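Local structure of ESX-1 secretion-associated protein EspB (Mycobacterium marinum, 7P0Z) at residues S189-L203 with P273-I285. The protein is secreted in association with the ESX-1 system and assembles into a seven-subunit, channel-like oligomer that probably takes part in protein transport. Sequence-based numbering, arbitrary orientation.
Sequences SMDQQKEWILHMAKL and PVNPPKPPAAIKI
Trp196 and Pro277 illustrate how a chain in which prolines remove several N-H donors is held on a helix: two bonds run in opposite senses, the helix donating through Trp196 and accepting through Ser189. Trp196 NE1 gives its hydrogen to Pro277 O at 2.9 Å, almost straight (N-H...O 170°). The oxygen lies in the indole plane, whereas the donor stands 50° out of the carbonyl plane. With CG anti to the backbone N (chi1 -176°), the indole reaches across to the chain, and Pro279 lies over one face, its CA 3.4 Å from the five-membered-ring centroid in a CH-pi contact; Met200 CG backs the opposite face. Pro280 CD packs on Trp196 CB at 3.6 Å. Farther along, Ile283 N, an amide not lost to proline, donates to Ser189 OG, a longer bond of 3.3 Å. At the other end Leu203 CD1 rests 3.7 Å from Pro276 CA. The run Pro276 to Ile283 has polyproline II-like torsions and runs antiparallel to helix 181-224. Helix 42-81 takes up further polar groups: Glu68 accepts from Ala282 N, Ser54 bonds Val274 N, and Ser75 bonds Ile283 O. The C-terminal segment thus lies along both helices, joining the PPE and PE parts.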
ATOM      1  N   SER A 189       2.932  -3.438  34.928  1.00 40.15           N
ATOM      2  CA  SER A 189       1.960  -4.513  34.853  1.00 40.15           C
ATOM      3  C   SER A 189       0.531  -3.981  34.764  1.00 40.15           C
ATOM      4  O   SER A 189      -0.272  -4.471  33.965  1.00 40.15           O
ATOM      5  CB  SER A 189       2.136  -5.432  36.051  1.00 40.15           C
ATOM      6  OG  SER A 189       1.307  -6.562  35.950  1.00 40.15           O
ATOM      7  N   MET A 190       0.190  -2.984  35.579  1.00 41.29           N
ATOM      8  CA  MET A 190      -1.135  -2.386  35.486  1.00 41.29           C
ATOM      9  C   MET A 190      -1.361  -1.742  34.131  1.00 41.29           C
ATOM     10  O   MET A 190      -2.467  -1.790  33.593  1.00 41.29           O
ATOM     11  CB  MET A 190      -1.354  -1.363  36.583  1.00 41.29           C
ATOM     12  CG  MET A 190      -1.571  -1.962  37.918  1.00 41.29           C
ATOM     13  SD  MET A 190      -2.108  -0.692  39.036  1.00 41.29           S
ATOM     14  CE  MET A 190      -0.618   0.272  39.060  1.00 41.29           C
ATOM     15  N   ASP A 191      -0.331  -1.129  33.574  1.00 40.92           N
ATOM     16  CA  ASP A 191      -0.450  -0.553  32.249  1.00 40.92           C
ATOM     17  C   ASP A 191      -0.761  -1.625  31.214  1.00 40.92           C
ATOM     18  O   ASP A 191      -1.565  -1.411  30.304  1.00 40.92           O
ATOM     19  CB  ASP A 191       0.836   0.183  31.916  1.00 40.92           C
ATOM     20  CG  ASP A 191       0.818   0.793  30.559  1.00 40.92           C
ATOM     21  OD1 ASP A 191       0.354   1.939  30.427  1.00 40.92           O
ATOM     22  OD2 ASP A 191       1.269   0.128  29.607  1.00 40.92           O
ATOM     23  N   GLN A 192      -0.127  -2.782  31.336  1.00 40.11           N
ATOM     24  CA  GLN A 192      -0.426  -3.871  30.421  1.00 40.11           C
ATOM     25  C   GLN A 192      -1.862  -4.341  30.566  1.00 40.11           C
ATOM     26  O   GLN A 192      -2.541  -4.611  29.569  1.00 40.11           O
ATOM     27  CB  GLN A 192       0.528  -5.020  30.663  1.00 40.11           C
ATOM     28  CG  GLN A 192       1.879  -4.783  30.124  1.00 40.11           C
ATOM     29  CD  GLN A 192       2.782  -5.931  30.409  1.00 40.11           C
ATOM     30  OE1 GLN A 192       2.894  -6.372  31.542  1.00 40.11           O
ATOM     31  NE2 GLN A 192       3.407  -6.452  29.380  1.00 40.11           N
ATOM     32  N   GLN A 193      -2.334  -4.473  31.797  1.00 40.14           N
ATOM     33  CA  GLN A 193      -3.723  -4.858  31.990  1.00 40.14           C
ATOM     34  C   GLN A 193      -4.659  -3.830  31.379  1.00 40.14           C
ATOM     35  O   GLN A 193      -5.688  -4.180  30.799  1.00 40.14           O
ATOM     36  CB  GLN A 193      -4.039  -5.028  33.467  1.00 40.14           C
ATOM     37  CG  GLN A 193      -3.322  -6.150  34.159  1.00 40.14           C
ATOM     38  CD  GLN A 193      -3.358  -7.467  33.410  1.00 40.14           C
ATOM     39  OE1 GLN A 193      -2.321  -8.014  33.061  1.00 40.14           O
ATOM     40  NE2 GLN A 193      -4.547  -7.983  33.169  1.00 40.14           N
ATOM     41  N   LYS A 194      -4.323  -2.557  31.521  1.00 39.92           N
ATOM     42  CA  LYS A 194      -5.126  -1.501  30.937  1.00 39.92           C
ATOM     43  C   LYS A 194      -5.176  -1.636  29.424  1.00 39.92           C
ATOM     44  O   LYS A 194      -6.238  -1.481  28.811  1.00 39.92           O
ATOM     45  CB  LYS A 194      -4.539  -0.158  31.349  1.00 39.92           C
ATOM     46  CG  LYS A 194      -5.358   1.067  31.056  1.00 39.92           C
ATOM     47  CD  LYS A 194      -5.088   1.564  29.686  1.00 39.92           C
ATOM     48  CE  LYS A 194      -3.651   1.898  29.549  1.00 39.92           C
ATOM     49  NZ  LYS A 194      -3.360   2.429  28.210  1.00 39.92           N
ATOM     50  N   GLU A 195      -4.036  -1.916  28.805  1.00 40.01           N
ATOM     51  CA  GLU A 195      -4.013  -2.090  27.362  1.00 40.01           C
ATOM     52  C   GLU A 195      -4.884  -3.249  26.933  1.00 40.01           C
ATOM     53  O   GLU A 195      -5.618  -3.161  25.945  1.00 40.01           O
ATOM     54  CB  GLU A 195      -2.595  -2.315  26.886  1.00 40.01           C
ATOM     55  CG  GLU A 195      -1.793  -1.095  26.957  1.00 40.01           C
ATOM     56  CD  GLU A 195      -2.223  -0.095  25.937  1.00 40.01           C
ATOM     57  OE1 GLU A 195      -2.639  -0.510  24.839  1.00 40.01           O
ATOM     58  OE2 GLU A 195      -2.150   1.110  26.226  1.00 40.01           O
ATOM     59  N   TRP A 196      -4.808  -4.350  27.659  1.00 38.79           N
ATOM     60  CA  TRP A 196      -5.633  -5.491  27.317  1.00 38.79           C
ATOM     61  C   TRP A 196      -7.110  -5.170  27.470  1.00 38.79           C
ATOM     62  O   TRP A 196      -7.931  -5.594  26.655  1.00 38.79           O
ATOM     63  CB  TRP A 196      -5.247  -6.678  28.176  1.00 38.79           C
ATOM     64  CG  TRP A 196      -5.976  -7.878  27.816  1.00 38.79           C
ATOM     65  CD1 TRP A 196      -5.735  -8.694  26.767  1.00 38.79           C
ATOM     66  CD2 TRP A 196      -7.104  -8.406  28.486  1.00 38.79           C
ATOM     67  NE1 TRP A 196      -6.636  -9.713  26.746  1.00 38.79           N
ATOM     68  CE2 TRP A 196      -7.493  -9.559  27.795  1.00 38.79           C
ATOM     69  CE3 TRP A 196      -7.826  -8.016  29.608  1.00 38.79           C
ATOM     70  CZ2 TRP A 196      -8.563 -10.331  28.193  1.00 38.79           C
ATOM     71  CZ3 TRP A 196      -8.887  -8.778  29.998  1.00 38.79           C
ATOM     72  CH2 TRP A 196      -9.253  -9.925  29.291  1.00 38.79           C
ATOM     73  N   ILE A 197      -7.469  -4.434  28.512  1.00 38.68           N
ATOM     74  CA  ILE A 197      -8.861  -4.067  28.716  1.00 38.68           C
ATOM     75  C   ILE A 197      -9.358  -3.185  27.579  1.00 38.68           C
ATOM     76  O   ILE A 197     -10.485  -3.333  27.111  1.00 38.68           O
ATOM     77  CB  ILE A 197      -9.032  -3.390  30.088  1.00 38.68           C
ATOM     78  CG1 ILE A 197      -8.904  -4.418  31.195  1.00 38.68           C
ATOM     79  CG2 ILE A 197     -10.362  -2.686  30.192  1.00 38.68           C
ATOM     80  CD1 ILE A 197     -10.065  -5.317  31.298  1.00 38.68           C
ATOM     81  N   LEU A 198      -8.538  -2.247  27.129  1.00 38.88           N
ATOM     82  CA  LEU A 198      -8.956  -1.403  26.019  1.00 38.88           C
ATOM     83  C   LEU A 198      -9.122  -2.211  24.743  1.00 38.88           C
ATOM     84  O   LEU A 198     -10.059  -1.985  23.975  1.00 38.88           O
ATOM     85  CB  LEU A 198      -7.961  -0.275  25.822  1.00 38.88           C
ATOM     86  CG  LEU A 198      -8.127   0.791  26.891  1.00 38.88           C
ATOM     87  CD1 LEU A 198      -7.333   2.000  26.553  1.00 38.88           C
ATOM     88  CD2 LEU A 198      -9.573   1.153  27.027  1.00 38.88           C
ATOM     89  N   HIS A 199      -8.235  -3.169  24.510  1.00 38.80           N
ATOM     90  CA  HIS A 199      -8.404  -4.043  23.361  1.00 38.80           C
ATOM     91  C   HIS A 199      -9.691  -4.854  23.470  1.00 38.80           C
ATOM     92  O   HIS A 199     -10.387  -5.071  22.473  1.00 38.80           O
ATOM     93  CB  HIS A 199      -7.191  -4.952  23.221  1.00 38.80           C
ATOM     94  CG  HIS A 199      -7.161  -5.711  21.939  1.00 38.80           C
ATOM     95  ND1 HIS A 199      -7.684  -6.976  21.814  1.00 38.80           N
ATOM     96  CD2 HIS A 199      -6.711  -5.367  20.713  1.00 38.80           C
ATOM     97  CE1 HIS A 199      -7.543  -7.388  20.570  1.00 38.80           C
ATOM     98  NE2 HIS A 199      -6.953  -6.431  19.883  1.00 38.80           N
ATOM     99  N   MET A 200     -10.025  -5.304  24.670  1.00 39.55           N
ATOM    100  CA  MET A 200     -11.248  -6.073  24.850  1.00 39.55           C
ATOM    101  C   MET A 200     -12.478  -5.212  24.624  1.00 39.55           C
ATOM    102  O   MET A 200     -13.482  -5.679  24.086  1.00 39.55           O
ATOM    103  CB  MET A 200     -11.281  -6.676  26.246  1.00 39.55           C
ATOM    104  CG  MET A 200     -10.277  -7.776  26.462  1.00 39.55           C
ATOM    105  SD  MET A 200     -10.394  -9.101  25.262  1.00 39.55           S
ATOM    106  CE  MET A 200     -11.622 -10.109  26.061  1.00 39.55           C
ATOM    107  N   ALA A 201     -12.421  -3.958  25.046  1.00 38.95           N
ATOM    108  CA  ALA A 201     -13.518  -3.046  24.775  1.00 38.95           C
ATOM    109  C   ALA A 201     -13.679  -2.830  23.285  1.00 38.95           C
ATOM    110  O   ALA A 201     -14.798  -2.761  22.772  1.00 38.95           O
ATOM    111  CB  ALA A 201     -13.283  -1.722  25.486  1.00 38.95           C
ATOM    112  N   LYS A 202     -12.566  -2.714  22.578  1.00 39.17           N
ATOM    113  CA  LYS A 202     -12.618  -2.558  21.137  1.00 39.17           C
ATOM    114  C   LYS A 202     -13.248  -3.776  20.474  1.00 39.17           C
ATOM    115  O   LYS A 202     -14.013  -3.651  19.516  1.00 39.17           O
ATOM    116  CB  LYS A 202     -11.211  -2.318  20.633  1.00 39.17           C
ATOM    117  CG  LYS A 202     -11.112  -1.909  19.239  1.00 39.17           C
ATOM    118  CD  LYS A 202      -9.680  -1.658  18.925  1.00 39.17           C
ATOM    119  CE  LYS A 202      -9.192  -0.367  19.553  1.00 39.17           C
ATOM    120  NZ  LYS A 202      -9.744   0.844  18.901  1.00 39.17           N
ATOM    121  N   LEU A 203     -12.943  -4.963  20.978  1.00 39.09           N
ATOM    122  CA  LEU A 203     -13.568  -6.165  20.447  1.00 39.09           C
ATOM    123  C   LEU A 203     -15.059  -6.191  20.733  1.00 39.09           C
ATOM    124  O   LEU A 203     -15.853  -6.609  19.888  1.00 39.09           O
ATOM    125  CB  LEU A 203     -12.901  -7.396  21.035  1.00 39.09           C
ATOM    126  CG  LEU A 203     -11.481  -7.627  20.548  1.00 39.09           C
ATOM    127  CD1 LEU A 203     -10.932  -8.901  21.161  1.00 39.09           C
ATOM    128  CD2 LEU A 203     -11.422  -7.669  19.057  1.00 39.09           C
ATOM    129  N   PRO A 273     -15.062 -14.104  12.520  1.00 39.45           N
ATOM    130  CA  PRO A 273     -14.961 -14.478  13.928  1.00 39.45           C
ATOM    131  C   PRO A 273     -14.120 -13.480  14.696  1.00 39.45           C
ATOM    132  O   PRO A 273     -13.307 -12.746  14.143  1.00 39.45           O
ATOM    133  CB  PRO A 273     -14.287 -15.844  13.877  1.00 39.45           C
ATOM    134  CG  PRO A 273     -13.549 -15.832  12.627  1.00 39.45           C
ATOM    135  CD  PRO A 273     -14.312 -15.021  11.659  1.00 39.45           C
ATOM    136  N   VAL A 274     -14.330 -13.454  15.997  1.00 39.61           N
ATOM    137  CA  VAL A 274     -13.628 -12.549  16.891  1.00 39.61           C
ATOM    138  C   VAL A 274     -12.786 -13.398  17.819  1.00 39.61           C
ATOM    139  O   VAL A 274     -13.339 -14.115  18.650  1.00 39.61           O
ATOM    140  CB  VAL A 274     -14.606 -11.684  17.694  1.00 39.61           C
ATOM    141  CG1 VAL A 274     -13.865 -10.760  18.620  1.00 39.61           C
ATOM    142  CG2 VAL A 274     -15.475 -10.897  16.770  1.00 39.61           C
ATOM    143  N   ASN A 275     -11.462 -13.326  17.698  1.00 39.13           N
ATOM    144  CA  ASN A 275     -10.656 -14.050  18.669  1.00 39.13           C
ATOM    145  C   ASN A 275      -9.942 -13.094  19.602  1.00 39.13           C
ATOM    146  O   ASN A 275      -9.093 -12.307  19.174  1.00 39.13           O
ATOM    147  CB  ASN A 275      -9.652 -15.014  18.051  1.00 39.13           C
ATOM    148  CG  ASN A 275      -8.723 -14.373  17.110  1.00 39.13           C
ATOM    149  OD1 ASN A 275      -8.886 -13.223  16.737  1.00 39.13           O
ATOM    150  ND2 ASN A 275      -7.654 -15.079  16.800  1.00 39.13           N
ATOM    151  N   PRO A 276     -10.253 -13.151  20.882  1.00 38.93           N
ATOM    152  CA  PRO A 276      -9.627 -12.263  21.845  1.00 38.93           C
ATOM    153  C   PRO A 276      -8.227 -12.730  22.174  1.00 38.93           C
ATOM    154  O   PRO A 276      -7.990 -13.932  22.322  1.00 38.93           O
ATOM    155  CB  PRO A 276     -10.538 -12.381  23.070  1.00 38.93           C
ATOM    156  CG  PRO A 276     -11.704 -13.177  22.624  1.00 38.93           C
ATOM    157  CD  PRO A 276     -11.273 -14.000  21.500  1.00 38.93           C
ATOM    158  N   PRO A 277      -7.277 -11.821  22.294  1.00 38.58           N
ATOM    159  CA  PRO A 277      -5.968 -12.208  22.815  1.00 38.58           C
ATOM    160  C   PRO A 277      -6.077 -12.522  24.288  1.00 38.58           C
ATOM    161  O   PRO A 277      -6.921 -11.985  24.998  1.00 38.58           O
ATOM    162  CB  PRO A 277      -5.115 -10.970  22.572  1.00 38.58           C
ATOM    163  CG  PRO A 277      -6.082  -9.867  22.638  1.00 38.58           C
ATOM    164  CD  PRO A 277      -7.396 -10.370  22.140  1.00 38.58           C
ATOM    165  N   LYS A 278      -5.232 -13.416  24.750  1.00 39.05           N
ATOM    166  CA  LYS A 278      -5.238 -13.688  26.165  1.00 39.05           C
ATOM    167  C   LYS A 278      -4.583 -12.528  26.898  1.00 39.05           C
ATOM    168  O   LYS A 278      -3.740 -11.828  26.340  1.00 39.05           O
ATOM    169  CB  LYS A 278      -4.509 -14.973  26.483  1.00 39.05           C
ATOM    170  CG  LYS A 278      -3.073 -14.949  26.147  1.00 39.05           C
ATOM    171  CD  LYS A 278      -2.503 -16.278  26.502  1.00 39.05           C
ATOM    172  CE  LYS A 278      -2.601 -16.494  27.989  1.00 39.05           C
ATOM    173  NZ  LYS A 278      -2.056 -17.790  28.423  1.00 39.05           N
ATOM    174  N   PRO A 279      -4.987 -12.279  28.134  1.00 38.63           N
ATOM    175  CA  PRO A 279      -4.433 -11.152  28.858  1.00 38.63           C
ATOM    176  C   PRO A 279      -2.972 -11.383  29.185  1.00 38.63           C
ATOM    177  O   PRO A 279      -2.547 -12.525  29.417  1.00 38.63           O
ATOM    178  CB  PRO A 279      -5.298 -11.093  30.127  1.00 38.63           C
ATOM    179  CG  PRO A 279      -5.867 -12.451  30.257  1.00 38.63           C
ATOM    180  CD  PRO A 279      -6.045 -12.961  28.885  1.00 38.63           C
ATOM    181  N   PRO A 280      -2.165 -10.334  29.214  1.00 38.52           N
ATOM    182  CA  PRO A 280      -0.765 -10.495  29.606  1.00 38.52           C
ATOM    183  C   PRO A 280      -0.668 -11.017  31.024  1.00 38.52           C
ATOM    184  O   PRO A 280      -1.521 -10.753  31.866  1.00 38.52           O
ATOM    185  CB  PRO A 280      -0.200  -9.082  29.494  1.00 38.52           C
ATOM    186  CG  PRO A 280      -1.348  -8.220  29.656  1.00 38.52           C
ATOM    187  CD  PRO A 280      -2.527  -8.921  29.069  1.00 38.52           C
ATOM    188  N   ALA A 281       0.364 -11.800  31.270  1.00 38.91           N
ATOM    189  CA  ALA A 281       0.560 -12.351  32.597  1.00 38.91           C
ATOM    190  C   ALA A 281       0.800 -11.233  33.590  1.00 38.91           C
ATOM    191  O   ALA A 281       1.513 -10.275  33.301  1.00 38.91           O
ATOM    192  CB  ALA A 281       1.734 -13.309  32.594  1.00 38.91           C
ATOM    193  N   ALA A 282       0.176 -11.343  34.749  1.00 39.49           N
ATOM    194  CA  ALA A 282       0.436 -10.404  35.821  1.00 39.49           C
ATOM    195  C   ALA A 282       1.853 -10.572  36.338  1.00 39.49           C
ATOM    196  O   ALA A 282       2.431 -11.652  36.274  1.00 39.49           O
ATOM    197  CB  ALA A 282      -0.551 -10.613  36.960  1.00 39.49           C
ATOM    198  N   ILE A 283       2.420  -9.490  36.847  1.00 38.79           N
ATOM    199  CA  ILE A 283       3.711  -9.601  37.496  1.00 38.79           C
ATOM    200  C   ILE A 283       3.566 -10.402  38.780  1.00 38.79           C
ATOM    201  O   ILE A 283       2.571 -10.288  39.497  1.00 38.79           O
ATOM    202  CB  ILE A 283       4.313  -8.213  37.752  1.00 38.79           C
ATOM    203  CG1 ILE A 283       5.789  -8.360  38.058  1.00 38.79           C
ATOM    204  CG2 ILE A 283       3.596  -7.491  38.860  1.00 38.79           C
ATOM    205  CD1 ILE A 283       6.429  -7.111  38.395  1.00 38.79           C
ATOM    206  N   LYS A 284       4.537 -11.256  39.058  1.00 38.78           N
ATOM    207  CA  LYS A 284       4.507 -12.070  40.260  1.00 38.78           C
ATOM    208  C   LYS A 284       5.475 -11.518  41.291  1.00 38.78           C
ATOM    209  O   LYS A 284       6.650 -11.302  40.995  1.00 38.78           O
ATOM    210  CB  LYS A 284       4.835 -13.522  39.964  1.00 38.78           C
ATOM    211  CG  LYS A 284       4.324 -14.406  41.046  1.00 38.78           C
ATOM    212  CD  LYS A 284       3.931 -15.743  40.539  1.00 38.78           C
ATOM    213  CE  LYS A 284       5.130 -16.511  40.112  1.00 38.78           C
ATOM    214  NZ  LYS A 284       6.131 -16.572  41.193  1.00 38.78           N
ATOM    215  N   ILE A 285       4.968 -11.262  42.485  1.00 39.66           N
ATOM    216  CA  ILE A 285       5.776 -10.840  43.612  1.00 39.66           C
ATOM    217  C   ILE A 285       5.530 -11.838  44.719  1.00 39.66           C
ATOM    218  O   ILE A 285       4.398 -11.981  45.183  1.00 39.66           O
ATOM    219  CB  ILE A 285       5.419  -9.430  44.090  1.00 39.66           C
ATOM    220  CG1 ILE A 285       5.454  -8.418  42.952  1.00 39.66           C
ATOM    221  CG2 ILE A 285       6.397  -9.004  45.120  1.00 39.66           C
ATOM    222  CD1 ILE A 285       6.776  -8.188  42.404  1.00 39.66           C
TER